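Local structure of export chaperone SatS (Mycobacterium tuberculosis H37Rv, 6DNM) at residues P20-I23 and A28-Y31; Y31-Y36 and H69-L74; E125-I130 and R174-L179; L143-P148 and L152-L157. The protein acts as a chaperone for the SecA2 protein export pathway, probably by keeping exported proteins competent for transport. All coordinates share one frame; numbering follows the deposited sequence.

Contact 1: residues P20-I23 and A28-Y31; sequences PIQI and ATFY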
loop_
_atom_site.group_PDB
_atom_site.type_symbol
_atom_site.label_atom_id
_atom_site.label_comp_id
_atom_site.label_asym_id
_atom_site.label_seq_id
_atom_site.Cartn_x
_atom_site.Cartn_y
_atom_site.Cartn_z
ATOM N N PRO A 20 -7.460 -7.754 -0.309
ATOM C CA PRO A 20 -6.462 -7.815 0.766
ATOM C C PRO A 20 -5.090 -7.489 0.203
ATOM O O PRO A 20 -4.740 -7.900 -0.904
ATOM C CB PRO A 20 -6.524 -9.279 1.225
ATOM C CG PRO A 20 -7.855 -9.808 0.688
ATOM C CD PRO A 20 -8.049 -9.068 -0.606
ATOM N N ILE A 21 -4.321 -6.708 0.959
ATOM C CA ILE A 21 -2.973 -6.346 0.540
ATOM C C ILE A 21 -1.993 -6.635 1.668
ATOM O O ILE A 21 -2.362 -6.691 2.843
ATOM C CB ILE A 21 -2.844 -4.878 0.056
ATOM C CG1 ILE A 21 -2.981 -3.902 1.223
ATOM C CG2 ILE A 21 -3.855 -4.571 -1.057
ATOM C CD1 ILE A 21 -2.659 -2.454 0.831
ATOM N N GLN A 22 -0.722 -6.820 1.292
ATOM C CA GLN A 22 0.365 -7.045 2.235
ATOM C C GLN A 22 1.378 -5.923 2.078
ATOM O O GLN A 22 1.793 -5.615 0.956
ATOM C CB GLN A 22 1.059 -8.370 1.918
ATOM C CG GLN A 22 2.190 -8.749 2.869
ATOM C CD GLN A 22 3.010 -9.899 2.334
ATOM O OE1 GLN A 22 3.595 -9.799 1.255
ATOM N NE2 GLN A 22 3.038 -11.009 3.070
ATOM N N ILE A 23 1.786 -5.316 3.192
ATOM C CA ILE A 23 2.773 -4.240 3.177
ATOM C C ILE A 23 3.944 -4.688 4.032
ATOM O O ILE A 23 3.782 -4.919 5.232
ATOM C CB ILE A 23 2.204 -2.916 3.715
ATOM C CG1 ILE A 23 0.973 -2.462 2.913
ATOM C CG2 ILE A 23 3.298 -1.843 3.723
ATOM C CD1 ILE A 23 0.192 -1.317 3.570
ATOM N N ALA A 28 8.290 -4.715 9.949
ATOM C CA ALA A 28 6.950 -5.245 10.175
ATOM C C ALA A 28 6.316 -5.634 8.848
ATOM O O ALA A 28 6.610 -5.044 7.809
ATOM C CB ALA A 28 6.061 -4.223 10.899
ATOM N N THR A 29 5.439 -6.631 8.900
ATOM C CA THR A 29 4.595 -6.994 7.771
ATOM C C THR A 29 3.146 -6.796 8.180
ATOM O O THR A 29 2.706 -7.324 9.206
ATOM C CB THR A 29 4.843 -8.444 7.327
ATOM O OG1 THR A 29 6.176 -8.562 6.819
ATOM C CG2 THR A 29 3.861 -8.858 6.235
ATOM N N PHE A 30 2.411 -6.037 7.379
ATOM C CA PHE A 30 1.047 -5.650 7.703
ATOM C C PHE A 30 0.076 -6.127 6.636
ATOM O O PHE A 30 0.436 -6.279 5.462
ATOM C CB PHE A 30 0.898 -4.133 7.775
ATOM C CG PHE A 30 1.640 -3.505 8.906
ATOM C CD1 PHE A 30 1.375 -3.870 10.217
ATOM C CD2 PHE A 30 2.588 -2.528 8.664
ATOM C CE1 PHE A 30 2.071 -3.280 11.272
ATOM C CE2 PHE A 30 3.281 -1.940 9.707
ATOM C CZ PHE A 30 3.022 -2.313 11.012
ATOM N N TYR A 31 -1.176 -6.315 7.059
ATOM C CA TYR A 31 -2.290 -6.663 6.188
ATOM C C TYR A 31 -3.393 -5.630 6.354
ATOM O O TYR A 31 -3.631 -5.132 7.460
ATOM C CB TYR A 31 -2.834 -8.065 6.524
ATOM C CG TYR A 31 -1.770 -9.098 6.270
ATOM C CD1 TYR A 31 -1.621 -9.673 5.011
ATOM C CD2 TYR A 31 -0.851 -9.443 7.270
ATOM C CE1 TYR A 31 -0.621 -10.592 4.761
ATOM C CE2 TYR A 31 0.166 -10.350 7.024
ATOM C CZ TYR A 31 0.267 -10.927 5.772
ATOM O OH TYR A 31 1.277 -11.819 5.525
#

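Contact 2: residues Y31-Y36 and H69-L74; sequences YTLRCY and HDLSDL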
loop_
_atom_site.group_PDB
_atom_site.type_symbol
_atom_site.label_atom_id
_atom_site.label_comp_id
_atom_site.label_asym_id
_atom_site.label_seq_id
_atom_site.Cartn_x
_atom_site.Cartn_y
_atom_site.Cartn_z
ATOM N N TYR A 31 -1.176 -6.315 7.059
ATOM C CA TYR A 31 -2.290 -6.663 6.188
ATOM C C TYR A 31 -3.393 -5.630 6.354
ATOM O O TYR A 31 -3.631 -5.132 7.460
ATOM C CB TYR A 31 -2.834 -8.065 6.524
ATOM C CG TYR A 31 -1.770 -9.098 6.270
ATOM C CD1 TYR A 31 -1.621 -9.673 5.011
ATOM C CD2 TYR A 31 -0.851 -9.443 7.270
ATOM C CE1 TYR A 31 -0.621 -10.592 4.761
ATOM C CE2 TYR A 31 0.166 -10.350 7.024
ATOM C CZ TYR A 31 0.267 -10.927 5.772
ATOM O OH TYR A 31 1.277 -11.819 5.525
ATOM N N THR A 32 -4.060 -5.305 5.253
ATOM C CA THR A 32 -5.232 -4.434 5.275
ATOM C C THR A 32 -6.035 -4.708 4.010
ATOM O O THR A 32 -5.717 -5.631 3.248
ATOM C CB THR A 32 -4.847 -2.956 5.467
ATOM O OG1 THR A 32 -6.031 -2.174 5.694
ATOM C CG2 THR A 32 -4.106 -2.391 4.254
ATOM N N LEU A 33 -7.095 -3.923 3.795
ATOM C CA LEU A 33 -7.923 -4.022 2.600
ATOM C C LEU A 33 -7.882 -2.709 1.833
ATOM O O LEU A 33 -7.789 -1.627 2.425
ATOM C CB LEU A 33 -9.397 -4.311 2.939
ATOM C CG LEU A 33 -9.691 -5.551 3.789
ATOM C CD1 LEU A 33 -11.183 -5.668 4.063
ATOM C CD2 LEU A 33 -9.177 -6.819 3.114
ATOM N N ARG A 34 -7.974 -2.812 0.506
ATOM C CA ARG A 34 -8.004 -1.638 -0.352
ATOM C C ARG A 34 -8.903 -1.908 -1.548
ATOM O O ARG A 34 -8.903 -3.012 -2.099
ATOM C CB ARG A 34 -6.601 -1.311 -0.863
ATOM C CG ARG A 34 -6.531 -0.034 -1.720
ATOM C CD ARG A 34 -6.309 -0.352 -3.205
ATOM N NE ARG A 34 -5.172 -1.248 -3.333
ATOM C CZ ARG A 34 -4.852 -1.994 -4.385
ATOM N NH1 ARG A 34 -3.793 -2.765 -4.344
ATOM N NH2 ARG A 34 -5.569 -1.979 -5.487
ATOM N N CYS A 35 -9.662 -0.889 -1.946
ATOM C CA CYS A 35 -10.463 -0.953 -3.159
ATOM C C CYS A 35 -10.353 0.378 -3.886
ATOM O O CYS A 35 -9.714 1.320 -3.410
ATOM C CB CYS A 35 -11.929 -1.262 -2.852
ATOM S SG CYS A 35 -12.778 0.065 -1.997
ATOM N N TYR A 36 -10.987 0.457 -5.050
ATOM C CA TYR A 36 -11.105 1.704 -5.792
ATOM C C TYR A 36 -12.577 1.987 -6.037
ATOM O O TYR A 36 -13.326 1.097 -6.453
ATOM C CB TYR A 36 -10.363 1.620 -7.116
ATOM C CG TYR A 36 -8.896 1.338 -6.935
ATOM C CD1 TYR A 36 -7.988 2.355 -6.631
ATOM C CD2 TYR A 36 -8.418 0.050 -7.038
ATOM C CE1 TYR A 36 -6.628 2.082 -6.458
ATOM C CE2 TYR A 36 -7.089 -0.225 -6.873
ATOM C CZ TYR A 36 -6.188 0.780 -6.572
ATOM O OH TYR A 36 -4.848 0.469 -6.405
ATOM N N HIS A 69 -16.180 2.489 9.355
ATOM C CA HIS A 69 -14.944 2.918 8.725
ATOM C C HIS A 69 -15.245 3.153 7.253
ATOM O O HIS A 69 -16.388 3.032 6.805
ATOM C CB HIS A 69 -13.833 1.881 8.909
ATOM C CG HIS A 69 -14.236 0.496 8.508
ATOM N ND1 HIS A 69 -14.644 0.184 7.228
ATOM C CD2 HIS A 69 -14.314 -0.653 9.218
ATOM C CE1 HIS A 69 -14.956 -1.101 7.168
ATOM N NE2 HIS A 69 -14.766 -1.630 8.363
ATOM N N ASP A 70 -14.200 3.449 6.483
ATOM C CA ASP A 70 -14.417 3.948 5.134
ATOM C C ASP A 70 -14.923 2.898 4.157
ATOM O O ASP A 70 -15.380 3.271 3.072
ATOM C CB ASP A 70 -13.164 4.640 4.604
ATOM C CG ASP A 70 -12.882 5.950 5.311
ATOM O OD1 ASP A 70 -13.805 6.516 5.946
ATOM O OD2 ASP A 70 -11.741 6.437 5.197
ATOM N N LEU A 71 -14.862 1.610 4.502
ATOM C CA LEU A 71 -15.386 0.568 3.629
ATOM C C LEU A 71 -16.754 0.058 4.051
ATOM O O LEU A 71 -17.371 -0.703 3.295
ATOM C CB LEU A 71 -14.433 -0.634 3.592
ATOM C CG LEU A 71 -12.987 -0.355 3.187
ATOM C CD1 LEU A 71 -12.201 -1.654 3.167
ATOM C CD2 LEU A 71 -12.891 0.304 1.832
ATOM N N SER A 72 -17.249 0.443 5.229
ATOM C CA SER A 72 -18.345 -0.308 5.832
ATOM C C SER A 72 -19.700 -0.048 5.184
ATOM O O SER A 72 -20.635 -0.808 5.444
ATOM C CB SER A 72 -18.417 -0.037 7.335
ATOM O OG SER A 72 -18.712 1.322 7.579
ATOM N N ASP A 73 -19.830 0.979 4.343
ATOM C CA ASP A 73 -21.065 1.228 3.614
ATOM C C ASP A 73 -20.974 0.841 2.144
ATOM O O ASP A 73 -21.900 1.127 1.373
ATOM C CB ASP A 73 -21.499 2.683 3.787
ATOM C CG ASP A 73 -21.751 3.025 5.231
ATOM O OD1 ASP A 73 -22.509 2.274 5.876
ATOM O OD2 ASP A 73 -21.190 4.023 5.723
ATOM N N LEU A 74 -19.890 0.186 1.743
ATOM C CA LEU A 74 -19.828 -0.351 0.393
ATOM C C LEU A 74 -20.779 -1.533 0.280
ATOM O O LEU A 74 -21.010 -2.265 1.247
ATOM C CB LEU A 74 -18.399 -0.773 0.063
ATOM C CG LEU A 74 -17.400 0.392 0.078
ATOM C CD1 LEU A 74 -15.996 -0.125 -0.196
ATOM C CD2 LEU A 74 -17.783 1.474 -0.918
#

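Contact 3: residues E125-I130 and R174-L179; sequences ELLRDI and REWEKL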
loop_
_atom_site.group_PDB
_atom_site.type_symbol
_atom_site.label_atom_id
_atom_site.label_comp_id
_atom_site.label_asym_id
_atom_site.label_seq_id
_atom_site.Cartn_x
_atom_site.Cartn_y
_atom_site.Cartn_z
ATOM N N GLU A 125 3.151 2.482 -6.678
ATOM C CA GLU A 125 1.712 2.260 -6.773
ATOM C C GLU A 125 1.043 2.398 -5.406
ATOM O O GLU A 125 0.056 3.127 -5.257
ATOM C CB GLU A 125 1.460 0.882 -7.381
ATOM C CG GLU A 125 0.013 0.470 -7.432
ATOM C CD GLU A 125 -0.154 -0.895 -8.067
ATOM O OE1 GLU A 125 0.186 -1.045 -9.262
ATOM O OE2 GLU A 125 -0.621 -1.816 -7.370
ATOM N N LEU A 126 1.596 1.746 -4.381
ATOM C CA LEU A 126 1.022 1.869 -3.039
ATOM C C LEU A 126 1.139 3.294 -2.517
ATOM O O LEU A 126 0.186 3.831 -1.943
ATOM C CB LEU A 126 1.729 0.917 -2.075
ATOM C CG LEU A 126 1.309 1.078 -0.610
ATOM C CD1 LEU A 126 -0.129 0.615 -0.371
ATOM C CD2 LEU A 126 2.282 0.336 0.289
ATOM N N LEU A 127 2.307 3.914 -2.692
ATOM C CA LEU A 127 2.524 5.262 -2.173
ATOM C C LEU A 127 1.513 6.247 -2.746
ATOM O O LEU A 127 0.944 7.065 -2.015
ATOM C CB LEU A 127 3.935 5.722 -2.521
ATOM C CG LEU A 127 5.078 5.018 -1.812
ATOM C CD1 LEU A 127 6.407 5.544 -2.307
ATOM C CD2 LEU A 127 4.930 5.257 -0.361
ATOM N N ARG A 128 1.289 6.197 -4.062
ATOM C CA ARG A 128 0.316 7.097 -4.673
ATOM C C ARG A 128 -1.077 6.844 -4.119
ATOM O O ARG A 128 -1.830 7.790 -3.859
ATOM C CB ARG A 128 0.323 6.930 -6.192
ATOM C CG ARG A 128 1.647 7.237 -6.843
ATOM C CD ARG A 128 1.609 8.562 -7.517
ATOM N NE ARG A 128 2.780 8.769 -8.360
ATOM C CZ ARG A 128 3.320 9.959 -8.583
ATOM N NH1 ARG A 128 2.793 11.039 -8.013
ATOM N NH2 ARG A 128 4.378 10.067 -9.372
ATOM N N ASP A 129 -1.435 5.570 -3.919
ATOM C CA ASP A 129 -2.740 5.254 -3.344
ATOM C C ASP A 129 -2.858 5.793 -1.923
ATOM O O ASP A 129 -3.905 6.324 -1.542
ATOM C CB ASP A 129 -2.957 3.742 -3.338
ATOM C CG ASP A 129 -3.383 3.192 -4.688
ATOM O OD1 ASP A 129 -3.663 3.977 -5.612
ATOM O OD2 ASP A 129 -3.446 1.952 -4.811
ATOM N N ILE A 130 -1.800 5.658 -1.119
ATOM C CA ILE A 130 -1.843 6.176 0.249
ATOM C C ILE A 130 -1.955 7.691 0.237
ATOM O O ILE A 130 -2.726 8.278 1.007
ATOM C CB ILE A 130 -0.609 5.714 1.048
ATOM C CG1 ILE A 130 -0.635 4.202 1.259
ATOM C CG2 ILE A 130 -0.525 6.449 2.388
ATOM C CD1 ILE A 130 0.553 3.710 2.076
ATOM N N ARG A 174 17.556 11.308 1.811
ATOM C CA ARG A 174 16.876 12.168 2.773
ATOM C C ARG A 174 15.407 12.329 2.415
ATOM O O ARG A 174 14.531 12.249 3.286
ATOM C CB ARG A 174 17.566 13.532 2.788
ATOM C CG ARG A 174 17.419 14.325 4.069
ATOM C CD ARG A 174 16.127 15.137 4.110
ATOM N NE ARG A 174 16.042 16.179 3.088
ATOM C CZ ARG A 174 14.918 16.495 2.449
ATOM N NH1 ARG A 174 14.916 17.454 1.533
ATOM N NH2 ARG A 174 13.792 15.849 2.733
ATOM N N GLU A 175 15.116 12.534 1.130
ATOM C CA GLU A 175 13.732 12.707 0.714
ATOM C C GLU A 175 12.947 11.411 0.876
ATOM O O GLU A 175 11.785 11.430 1.305
ATOM C CB GLU A 175 13.688 13.252 -0.717
ATOM C CG GLU A 175 14.155 14.719 -0.777
ATOM C CD GLU A 175 14.391 15.258 -2.176
ATOM O OE1 GLU A 175 14.145 14.541 -3.163
ATOM O OE2 GLU A 175 14.818 16.435 -2.287
ATOM N N TRP A 176 13.574 10.268 0.588
ATOM C CA TRP A 176 12.884 8.998 0.794
ATOM C C TRP A 176 12.586 8.777 2.267
ATOM O O TRP A 176 11.496 8.316 2.626
ATOM C CB TRP A 176 13.706 7.826 0.260
ATOM C CG TRP A 176 13.052 6.538 0.634
ATOM C CD1 TRP A 176 13.405 5.704 1.657
ATOM C CD2 TRP A 176 11.892 5.965 0.028
ATOM N NE1 TRP A 176 12.543 4.636 1.715
ATOM C CE2 TRP A 176 11.604 4.774 0.725
ATOM C CE3 TRP A 176 11.076 6.336 -1.043
ATOM C CZ2 TRP A 176 10.540 3.953 0.380
ATOM C CZ3 TRP A 176 10.023 5.522 -1.380
ATOM C CH2 TRP A 176 9.761 4.345 -0.672
ATOM N N GLU A 177 13.555 9.077 3.138
ATOM C CA GLU A 177 13.338 8.893 4.569
ATOM C C GLU A 177 12.152 9.713 5.054
ATOM O O GLU A 177 11.351 9.232 5.863
ATOM C CB GLU A 177 14.605 9.253 5.340
ATOM C CG GLU A 177 15.685 8.203 5.196
ATOM C CD GLU A 177 17.014 8.614 5.792
ATOM O OE1 GLU A 177 17.260 9.828 5.943
ATOM O OE2 GLU A 177 17.808 7.709 6.108
ATOM N N LYS A 178 12.019 10.943 4.558
ATOM C CA LYS A 178 10.883 11.780 4.929
ATOM C C LYS A 178 9.585 11.176 4.414
ATOM O O LYS A 178 8.567 11.165 5.116
ATOM C CB LYS A 178 11.090 13.189 4.368
ATOM C CG LYS A 178 10.191 14.247 4.958
ATOM C CD LYS A 178 10.916 15.587 4.991
ATOM C CE LYS A 178 10.032 16.710 5.524
ATOM N NZ LYS A 178 9.524 16.460 6.905
ATOM N N LEU A 179 9.613 10.643 3.195
ATOM C CA LEU A 179 8.423 10.032 2.626
ATOM C C LEU A 179 8.027 8.772 3.387
ATOM O O LEU A 179 6.837 8.545 3.645
ATOM C CB LEU A 179 8.662 9.757 1.143
ATOM C CG LEU A 179 7.476 9.282 0.311
ATOM C CD1 LEU A 179 6.311 10.267 0.402
ATOM C CD2 LEU A 179 7.906 9.079 -1.123
#

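Contact 4: residues L143-P148 and L152-L157; sequences LETTRP and LVAYVL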
loop_
_atom_site.group_PDB
_atom_site.type_symbol
_atom_site.label_atom_id
_atom_site.label_comp_id
_atom_site.label_asym_id
_atom_site.label_seq_id
_atom_site.Cartn_x
_atom_site.Cartn_y
_atom_site.Cartn_z
ATOM N N LEU A 143 7.566 12.953 -5.325
ATOM C CA LEU A 143 7.847 12.259 -6.571
ATOM C C LEU A 143 7.899 13.194 -7.777
ATOM O O LEU A 143 8.049 12.717 -8.904
ATOM C CB LEU A 143 6.839 11.121 -6.788
ATOM C CG LEU A 143 6.895 9.987 -5.757
ATOM C CD1 LEU A 143 5.869 8.915 -6.090
ATOM C CD2 LEU A 143 8.307 9.384 -5.641
ATOM N N GLU A 144 7.799 14.507 -7.566
ATOM C CA GLU A 144 7.994 15.455 -8.659
ATOM C C GLU A 144 9.374 15.240 -9.264
ATOM O O GLU A 144 10.360 15.066 -8.541
ATOM C CB GLU A 144 7.864 16.888 -8.139
ATOM C CG GLU A 144 6.437 17.293 -7.787
ATOM C CD GLU A 144 6.343 18.633 -7.051
ATOM O OE1 GLU A 144 7.375 19.166 -6.582
ATOM O OE2 GLU A 144 5.216 19.154 -6.923
ATOM N N THR A 145 9.443 15.214 -10.597
ATOM C CA THR A 145 10.690 14.822 -11.245
ATOM C C THR A 145 11.750 15.913 -11.212
ATOM O O THR A 145 12.880 15.666 -11.650
ATOM C CB THR A 145 10.441 14.355 -12.681
ATOM O OG1 THR A 145 9.814 15.408 -13.420
ATOM C CG2 THR A 145 9.546 13.111 -12.694
ATOM N N THR A 146 11.410 17.104 -10.712
ATOM C CA THR A 146 12.413 18.134 -10.462
ATOM C C THR A 146 13.286 17.774 -9.269
ATOM O O THR A 146 14.434 18.216 -9.193
ATOM C CB THR A 146 11.715 19.465 -10.181
ATOM O OG1 THR A 146 10.652 19.247 -9.248
ATOM C CG2 THR A 146 11.165 20.083 -11.464
ATOM N N ARG A 147 12.762 16.986 -8.326
ATOM C CA ARG A 147 13.443 16.767 -7.060
ATOM C C ARG A 147 14.336 15.540 -7.132
ATOM O O ARG A 147 14.086 14.621 -7.919
ATOM C CB ARG A 147 12.412 16.569 -5.957
ATOM C CG ARG A 147 11.508 17.754 -5.757
ATOM C CD ARG A 147 10.514 17.484 -4.660
ATOM N NE ARG A 147 9.448 18.478 -4.684
ATOM C CZ ARG A 147 9.400 19.546 -3.894
ATOM N NH1 ARG A 147 8.389 20.402 -4.001
ATOM N NH2 ARG A 147 10.358 19.761 -3.006
ATOM N N PRO A 148 15.379 15.484 -6.287
ATOM C CA PRO A 148 16.299 14.329 -6.329
ATOM C C PRO A 148 15.608 12.972 -6.289
ATOM O O PRO A 148 15.893 12.102 -7.123
ATOM C CB PRO A 148 17.206 14.574 -5.113
ATOM C CG PRO A 148 17.255 16.074 -5.002
ATOM C CD PRO A 148 15.878 16.563 -5.410
ATOM N N LEU A 152 15.225 10.292 -9.412
ATOM C CA LEU A 152 15.793 8.951 -9.292
ATOM C C LEU A 152 14.738 7.873 -9.537
ATOM O O LEU A 152 14.989 6.895 -10.255
ATOM C CB LEU A 152 16.436 8.801 -7.913
ATOM C CG LEU A 152 17.241 7.533 -7.626
ATOM C CD1 LEU A 152 18.194 7.192 -8.763
ATOM C CD2 LEU A 152 18.004 7.698 -6.319
ATOM N N VAL A 153 13.555 8.035 -8.943
ATOM C CA VAL A 153 12.469 7.085 -9.151
ATOM C C VAL A 153 12.101 7.009 -10.628
ATOM O O VAL A 153 11.959 5.917 -11.191
ATOM C CB VAL A 153 11.268 7.480 -8.279
ATOM C CG1 VAL A 153 10.022 6.681 -8.674
ATOM C CG2 VAL A 153 11.613 7.275 -6.811
ATOM N N ALA A 154 11.935 8.169 -11.281
ATOM C CA ALA A 154 11.555 8.163 -12.694
ATOM C C ALA A 154 12.599 7.435 -13.532
ATOM O O ALA A 154 12.257 6.673 -14.446
ATOM C CB ALA A 154 11.322 9.591 -13.196
ATOM N N TYR A 155 13.881 7.635 -13.214
ATOM C CA TYR A 155 14.935 6.959 -13.957
ATOM C C TYR A 155 14.856 5.444 -13.791
ATOM O O TYR A 155 14.919 4.702 -14.779
ATOM C CB TYR A 155 16.306 7.488 -13.535
ATOM C CG TYR A 155 17.421 6.762 -14.257
ATOM C CD1 TYR A 155 17.757 7.098 -15.564
ATOM C CD2 TYR A 155 18.111 5.715 -13.652
ATOM C CE1 TYR A 155 18.760 6.430 -16.240
ATOM C CE2 TYR A 155 19.121 5.038 -14.328
ATOM C CZ TYR A 155 19.439 5.401 -15.620
ATOM O OH TYR A 155 20.441 4.728 -16.293
ATOM N N VAL A 156 14.723 4.964 -12.547
ATOM C CA VAL A 156 14.680 3.521 -12.301
ATOM C C VAL A 156 13.485 2.891 -13.003
ATOM O O VAL A 156 13.575 1.782 -13.539
ATOM C CB VAL A 156 14.677 3.218 -10.786
ATOM C CG1 VAL A 156 14.389 1.724 -10.527
ATOM C CG2 VAL A 156 15.992 3.633 -10.135
ATOM N N LEU A 157 12.342 3.581 -13.005
ATOM C CA LEU A 157 11.128 3.005 -13.570
ATOM C C LEU A 157 11.077 3.068 -15.090
ATOM O O LEU A 157 10.158 2.488 -15.679
ATOM C CB LEU A 157 9.897 3.691 -12.974
ATOM C CG LEU A 157 9.715 3.478 -11.475
ATOM C CD1 LEU A 157 8.457 4.188 -10.993
ATOM C CD2 LEU A 157 9.625 1.986 -11.189
#

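Contact 1: residues P20-I23 and A28-Y31
The Y31 ring and the side-chain amide of Q22 are the two flat groups that meet here, on one face of an antiparallel beta hairpin. Their planes are 53° apart. The two side chains run side by side and point the same way off the sheet. Q22 CG lies 3.9 Å from Y31 CE1, oblique to the ring. At the far end Q22 NE2 donates to Y31 OH at 3.1 Å. The hydroxyl oxygen lies 10° out of the amide plane, and the bond is fairly straight. The glutamine chain reaches this height because CG is anti to the backbone N (chi1 -178°) and the rest is extended. T29 joins the same group: its CG2 packs against Q22 CG at 3.8 Å.

The hairpin is formed by strands 19-24 and 29-37. Q22 and Y31 are a non-hydrogen-bonded pair. The next pair, I23 and F30, is hydrogen-bonded through both backbones. Their side chains start on the other face, where CB of I23 and CB of F30 are 4.4 Å apart. On its other edge strand 19-24 pairs with strand 98-100, and Q22 bonds to Y99 through the backbone. This places the hairpin inside a four-stranded mixed sheet. At the non-hydrogen-bonded pair, the Y31 CA-H group points at I21 O, with CA and O 3.3 Å apart.

Contact 2: residues Y31-Y36 and H69-L74
Apolar contacts join L33 and C35 of strand 29-37 to L71 and L74 of a loop built from two type I beta turns. The loop covers one face of the strand, and no hydrogen bond crosses between the two segments. L71 serves both strand residues with its two methyl groups. CD1 lies 3.9 Å from L33 CB, and CD2 lies 3.8 Å from C35 SG. L74 comes to the same sulfur, with CD1 at 3.7 Å from C35 SG. The sulfur sits between the backbone N and the carbonyl carbon of its own residue (chi1 68°), and from there it meets both leucines. I42 of the adjacent strand 40-43 and L44 also touch L71.

Polar bonds hold the shape of the loop. The first turn runs from H69 to S72 and the second from L71 to L74. H69 O takes two donors on the same face of its carbonyl plane, S72 N and S72 OG. The H69 ring has S72 CB over one face. Its NE2 is hydrogen-bonded to Y77 OH, at the start of helix 77-86. At the ring edge, L71 N donates to H69 ND1 at 3.1 Å and lies 3° out of the ring plane.

Contact 3: residues E125-I130 and R174-L179
This contact belongs to the helical part of the domain, where helix 117-134 meets helix 170-185. The two backbones stay well apart, with the CA atoms of L127 and L179 9.0 Å from each other. Side chains bridge the gap. The L127 side chain sets out toward the other helix and carries the contact through one methyl group. Its CD1 is 3.7 Å from W176 CZ3 and 3.9 Å from W176 CH2, so it meets the six-membered part of the indole obliquely. The same methyl reaches L179, with CD1 of L127 and CD2 of L179 4.0 Å apart. One methyl thus touches two residues that lie almost one helical turn apart.

W176 and L179 do not start out facing L127. In both, CG is anti to the backbone N (chi1 173° in W176 and -172° in L179), and this turn carries the ring and the leucine methyl across to it. No hydrogen bond links the two segments, and all three residues are buried. Other helices close the surroundings. V139 of helix 138-142 touches both L127 and L179, and L149 of helix 148-157 touches W176 and L179. The W176 ring also meets the ring of F108 of helix 104-110, with the planes about 55° apart. Polar side chains lie off to the sides, where R128 forms a salt bridge with D140 and E175 bonds to the backbone N of L149. A leucine meeting a tryptophan and a second leucine makes this part of the apolar core of the helical region, where several helices pack through their side chains.

Contact 4: residues L143-P148 and L152-L157
L152 N donates to P148 O at 3.0 Å, the first-turn bond of helix 148-157. CB of L152 also lies 3.4 Å from that oxygen. The other contacts come from the loop that leads into the helix. L143 CD2 meets V153 CG2 at 4.1 Å, the two side chains crossing at a slant. T145 CG2 meets A154 CB at 4.0 Å, nearer the surface. The threonine methyl is anti to its own carbonyl carbon, while OG1 takes the position between the backbone N and that carbon (chi1 58°).

Next come the groups that shape the loop. A type I beta turn runs from E144 to R147. R147 grips E144 side-on, with NE at 2.9 Å and NH1 at 3.0 Å from the same oxygen, E144 OE1. Both nitrogens reach it from one face of the carboxylate, and the oxygen stays near the guanidinium plane. This salt bridge ties the two ends of the turn together.

Further out, P148 packs on A171 and E175 of helix 170-185, and L143 on R128 of helix 117-134. R147 holds the N-cap position and P148 opens helix 148-157. This is a helix-loop-helix connection in which the short loop after helix 138-142 packs back on the helix it leads into.

Overall arrangement
Contacts 1 and 2 lie in the sheet part of the domain and both use strand 29-37. Contact 1, partly buried, joins that strand to its hairpin partner by backbone bonds and one side-chain bond; contact 2 is buried and covers it with a loop through apolar side chains alone. Contact 3 is likewise apolar and buried, but between helices. Contact 4 is nested within the chain closed by contact 3 and is partly exposed. A helix bond and small apolar touches join its segments, with a salt bridge inside the loop. The sheet and helical parts meet where L126 packs on I21 and I23, and where Y36 OH bonds to D129 OD2. Contacts 2 and 4 lie farthest apart, with centres about 30 Å from each other.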